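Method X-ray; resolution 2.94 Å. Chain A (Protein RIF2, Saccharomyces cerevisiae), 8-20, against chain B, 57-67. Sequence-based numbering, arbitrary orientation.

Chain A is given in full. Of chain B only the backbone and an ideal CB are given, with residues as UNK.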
# COMPACT_ATOMS: atom_id res chain seq x y z
N VAL A 8 2.42 13.55 -19.28
CA VAL A 8 1.36 12.86 -18.52
C VAL A 8 1.92 11.64 -17.81
O VAL A 8 1.86 10.52 -18.34
CB VAL A 8 0.08 12.56 -19.33
CG1 VAL A 8 -1.06 12.09 -18.40
CG2 VAL A 8 -0.34 13.77 -20.19
N PHE A 9 2.47 11.87 -16.61
CA PHE A 9 3.17 10.88 -15.80
C PHE A 9 2.24 9.78 -15.27
O PHE A 9 1.67 9.84 -14.16
CB PHE A 9 3.97 11.58 -14.72
CG PHE A 9 4.89 12.61 -15.35
CD1 PHE A 9 5.79 12.25 -16.34
CD2 PHE A 9 4.82 13.94 -14.97
CE1 PHE A 9 6.63 13.21 -16.93
CE2 PHE A 9 5.66 14.90 -15.56
CZ PHE A 9 6.57 14.52 -16.53
N TYR A 10 2.05 8.79 -16.15
CA TYR A 10 1.22 7.63 -15.92
C TYR A 10 1.89 6.72 -14.88
O TYR A 10 1.20 6.17 -14.04
CB TYR A 10 0.90 6.90 -17.24
CG TYR A 10 0.06 5.67 -17.04
CD1 TYR A 10 -1.22 5.76 -16.50
CD2 TYR A 10 0.57 4.40 -17.29
CE1 TYR A 10 -1.97 4.62 -16.21
CE2 TYR A 10 -0.16 3.25 -16.99
CZ TYR A 10 -1.43 3.36 -16.45
OH TYR A 10 -2.16 2.23 -16.21
N GLN A 11 3.23 6.65 -14.88
CA GLN A 11 3.98 5.88 -13.90
C GLN A 11 3.61 6.29 -12.46
O GLN A 11 3.55 5.43 -11.59
CB GLN A 11 5.49 6.06 -14.14
CG GLN A 11 6.36 5.11 -13.33
CD GLN A 11 6.04 3.68 -13.67
OE1 GLN A 11 6.08 3.28 -14.84
NE2 GLN A 11 5.69 2.91 -12.65
N LYS A 12 3.34 7.58 -12.22
CA LYS A 12 2.92 8.07 -10.91
C LYS A 12 1.54 7.47 -10.56
O LYS A 12 1.40 6.92 -9.46
CB LYS A 12 2.91 9.61 -10.84
CG LYS A 12 2.52 10.12 -9.46
CD LYS A 12 2.92 11.57 -9.21
CE LYS A 12 1.85 12.60 -9.52
NZ LYS A 12 0.61 12.37 -8.75
N PHE A 13 0.57 7.52 -11.51
CA PHE A 13 -0.78 6.98 -11.37
C PHE A 13 -0.68 5.48 -11.19
O PHE A 13 -1.20 4.96 -10.21
CB PHE A 13 -1.64 7.31 -12.60
CG PHE A 13 -3.07 6.88 -12.42
CD1 PHE A 13 -3.97 7.69 -11.73
CD2 PHE A 13 -3.51 5.63 -12.84
CE1 PHE A 13 -5.28 7.25 -11.48
CE2 PHE A 13 -4.82 5.19 -12.60
CZ PHE A 13 -5.70 6.01 -11.93
N LYS A 14 -0.01 4.78 -12.14
CA LYS A 14 0.18 3.33 -12.18
C LYS A 14 0.63 2.83 -10.82
O LYS A 14 -0.05 1.98 -10.25
CB LYS A 14 1.20 2.97 -13.27
CG LYS A 14 1.46 1.48 -13.45
CD LYS A 14 2.02 1.24 -14.82
CE LYS A 14 2.69 -0.08 -14.96
NZ LYS A 14 3.43 -0.12 -16.24
N SER A 15 1.77 3.37 -10.30
CA SER A 15 2.34 2.93 -9.04
C SER A 15 1.38 3.17 -7.85
O SER A 15 1.27 2.32 -6.97
CB SER A 15 3.69 3.60 -8.81
OG SER A 15 3.52 4.97 -8.48
N MET A 16 0.68 4.33 -7.85
CA MET A 16 -0.24 4.70 -6.78
C MET A 16 -1.52 3.87 -6.83
O MET A 16 -2.07 3.53 -5.77
CB MET A 16 -0.55 6.20 -6.84
CG MET A 16 0.52 7.07 -6.21
SD MET A 16 0.02 8.81 -6.23
CE MET A 16 1.43 9.56 -5.52
N ALA A 17 -1.98 3.56 -8.05
CA ALA A 17 -3.17 2.76 -8.30
C ALA A 17 -2.86 1.33 -7.87
O ALA A 17 -3.67 0.72 -7.17
CB ALA A 17 -3.57 2.81 -9.77
N LEU A 18 -1.67 0.82 -8.21
CA LEU A 18 -1.28 -0.52 -7.81
C LEU A 18 -1.22 -0.68 -6.30
O LEU A 18 -1.84 -1.62 -5.78
CB LEU A 18 0.01 -0.94 -8.48
CG LEU A 18 -0.26 -1.58 -9.82
CD1 LEU A 18 0.78 -1.20 -10.84
CD2 LEU A 18 -0.42 -3.10 -9.69
N GLN A 19 -0.62 0.29 -5.59
CA GLN A 19 -0.60 0.28 -4.12
C GLN A 19 -2.01 0.40 -3.53
O GLN A 19 -2.32 -0.37 -2.63
CB GLN A 19 0.28 1.39 -3.60
CG GLN A 19 0.58 1.28 -2.13
CD GLN A 19 0.74 2.65 -1.56
OE1 GLN A 19 0.04 3.59 -1.95
NE2 GLN A 19 1.67 2.82 -0.65
N GLU A 20 -2.88 1.31 -4.06
CA GLU A 20 -4.22 1.44 -3.51
C GLU A 20 -5.07 0.24 -3.74
O GLU A 20 -5.79 -0.15 -2.84
CB GLU A 20 -4.95 2.71 -3.93
CG GLU A 20 -6.01 3.04 -2.88
CD GLU A 20 -6.77 4.35 -2.92
OE1 GLU A 20 -6.47 5.19 -3.79
OE2 GLU A 20 -7.69 4.53 -2.08
N UNK B 57 13.64 12.45 -11.37
CA UNK B 57 13.03 11.15 -11.62
C UNK B 57 11.58 11.10 -11.30
O UNK B 57 11.12 11.70 -10.32
CB UNK B 57 13.75 10.06 -10.82
N UNK B 58 10.85 10.36 -12.11
CA UNK B 58 9.42 10.19 -11.89
C UNK B 58 9.17 9.48 -10.55
O UNK B 58 8.23 9.85 -9.84
CB UNK B 58 8.79 9.40 -13.04
N UNK B 59 10.09 8.56 -10.16
CA UNK B 59 10.11 7.85 -8.89
C UNK B 59 10.07 8.82 -7.72
O UNK B 59 9.33 8.59 -6.76
CB UNK B 59 11.35 6.96 -8.80
N UNK B 60 10.89 9.88 -7.79
CA UNK B 60 11.04 10.91 -6.77
C UNK B 60 9.78 11.74 -6.66
O UNK B 60 9.30 11.95 -5.56
CB UNK B 60 12.24 11.81 -7.08
N UNK B 61 9.26 12.23 -7.80
CA UNK B 61 8.04 13.02 -7.91
C UNK B 61 6.87 12.28 -7.26
O UNK B 61 6.19 12.87 -6.40
CB UNK B 61 7.73 13.33 -9.38
N UNK B 62 6.65 10.99 -7.64
CA UNK B 62 5.59 10.14 -7.08
C UNK B 62 5.72 10.05 -5.54
O UNK B 62 4.72 10.19 -4.82
CB UNK B 62 5.65 8.74 -7.70
N UNK B 63 6.96 9.92 -5.06
CA UNK B 63 7.29 9.84 -3.64
C UNK B 63 6.96 11.11 -2.88
O UNK B 63 6.41 11.05 -1.79
CB UNK B 63 8.78 9.52 -3.47
N UNK B 64 7.33 12.26 -3.44
CA UNK B 64 7.11 13.58 -2.84
C UNK B 64 5.63 13.82 -2.81
O UNK B 64 5.08 14.25 -1.79
CB UNK B 64 7.83 14.69 -3.61
N UNK B 65 4.97 13.54 -3.96
CA UNK B 65 3.55 13.74 -4.11
C UNK B 65 2.75 12.98 -3.05
O UNK B 65 2.00 13.63 -2.33
CB UNK B 65 3.11 13.31 -5.51
N UNK B 66 2.99 11.64 -2.89
CA UNK B 66 2.33 10.84 -1.87
C UNK B 66 2.56 11.42 -0.46
O UNK B 66 1.61 11.52 0.31
CB UNK B 66 2.83 9.40 -1.94
N UNK B 67 3.81 11.80 -0.15
CA UNK B 67 4.17 12.38 1.14
C UNK B 67 3.40 13.68 1.39
O UNK B 67 3.00 13.94 2.53
CB UNK B 67 5.68 12.64 1.20

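The helices cross at 55° with their axes 9.3 Å apart at closest approach. At 3.6 residues per turn, the positions of chain B that face chain A recur every three or four residues: 58, 61, 62, 65 and 66.

Position 57 precedes the helix, and its CB has nothing of chain A within 5.5 Å; many residues would do. It is His B57.

At 58, CA-to-CB points toward chain A, with the ideal CB 4.8 Å from Gln A11 CB and 5.3 Å from Phe A9 CD1. An aromatic ring and an aliphatic stem invite a mid-sized apolar chain such as Leu, Ile or Met. Ile B58 is found: its CD1 lies 3.4 Å from Phe A9 CG.

Positions 59 and 60 offer no chain A neighbour, so this contact does not restrict them. They are His B59 and Gln B60.

At 61 the bond points toward chain A again, but the nearest atom to the ideal CB, Lys A12 CD, is 5.1 Å away. The gap calls for a long or broad side chain, apolar or aromatic. Tyr B61 fills it, with Lys A12 CD over one ring face, 4.0 Å from the ring centroid in a CH-pi contact.

Position 62 is the tightest, its CA 5.1 Å from Lys A12 CA. The bond points sideways, and the ideal CB is already 3.8 Å from Lys A12 CG and 4.4 Å from Ser A15 OG. A small residue, Ala, Gly or Ser, suits best. Ala B62 lets the backbones approach, and Met A16 CE reaches Ala B62 O at 3.4 Å.

At 63 the CA-to-ideal-CB direction points away from chain A, which sets no demand. The backbone is ordinary helix, open to any L-residue; only the 3.3 Å approach of the ideal CB to Gln B60 O favours having no CB. Gly B63 has none. At 64 the bond points sideways with no chain A atom near, leaving the choice free; Ile B64 makes no contact.

At 65 the bond points toward chain A, and Lys A12 extends its ammonium past the ideal CB. An acid is the obvious partner, Asp or perhaps Glu. Asp B65 OD2 accepts a hydrogen bond from Lys A12 NZ at 2.7 Å, part of a salt bridge.

At 66 the bond points sideways, the ideal CB 3.9 Å from Met A16 CE, with Gln A19 OE1 farther along; a long chain fits, apolar like Met or ending in a donor, as Lys or Arg does. The end of Arg B66 comes nearer chain A: Gln A19 OE1 lies over one guanidinium face, 2.7 Å from Arg B66 NH2, but at a poor angle for a hydrogen bond.

Position 67 is out of reach; it is Ala B67.

Chain B (57-67) HIHQYAGIDRA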
# COMPACT_ATOMS: atom_id res chain seq x y z
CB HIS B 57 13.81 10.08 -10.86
CG HIS B 57 15.26 10.08 -11.21
ND1 HIS B 57 15.72 9.53 -12.39
CD2 HIS B 57 16.29 10.67 -10.57
CE1 HIS B 57 17.03 9.72 -12.38
NE2 HIS B 57 17.41 10.42 -11.31
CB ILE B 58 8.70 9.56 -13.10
CG1 ILE B 58 7.22 9.85 -13.04
CG2 ILE B 58 9.02 8.08 -13.30
CD1 ILE B 58 7.02 11.29 -13.01
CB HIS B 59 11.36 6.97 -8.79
CG HIS B 59 11.64 6.47 -7.40
ND1 HIS B 59 12.79 6.82 -6.74
CD2 HIS B 59 10.88 5.71 -6.58
CE1 HIS B 59 12.71 6.25 -5.55
NE2 HIS B 59 11.57 5.58 -5.41
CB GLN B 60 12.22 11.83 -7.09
CG GLN B 60 13.55 11.11 -7.18
CD GLN B 60 14.66 12.06 -7.48
OE1 GLN B 60 14.74 12.63 -8.56
NE2 GLN B 60 15.56 12.22 -6.53
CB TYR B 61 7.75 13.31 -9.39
CG TYR B 61 6.46 14.05 -9.65
CD1 TYR B 61 6.06 15.12 -8.85
CD2 TYR B 61 5.66 13.72 -10.75
CE1 TYR B 61 4.86 15.79 -9.07
CE2 TYR B 61 4.49 14.42 -11.01
CZ TYR B 61 4.09 15.44 -10.16
OH TYR B 61 2.90 16.09 -10.39
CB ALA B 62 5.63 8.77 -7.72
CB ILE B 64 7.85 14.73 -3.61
CG1 ILE B 64 9.37 14.56 -3.56
CG2 ILE B 64 7.47 16.10 -3.03
CD1 ILE B 64 10.04 14.98 -4.75
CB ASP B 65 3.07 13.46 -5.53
CG ASP B 65 1.77 14.17 -5.82
OD1 ASP B 65 1.67 15.40 -5.54
OD2 ASP B 65 0.85 13.50 -6.31
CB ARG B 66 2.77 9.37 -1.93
CG ARG B 66 2.20 8.46 -0.81
CD ARG B 66 0.68 8.52 -0.70
NE ARG B 66 0.05 7.77 -1.78
CZ ARG B 66 -0.60 6.62 -1.59
NH1 ARG B 66 -0.74 6.13 -0.37
NH2 ARG B 66 -1.14 5.98 -2.62
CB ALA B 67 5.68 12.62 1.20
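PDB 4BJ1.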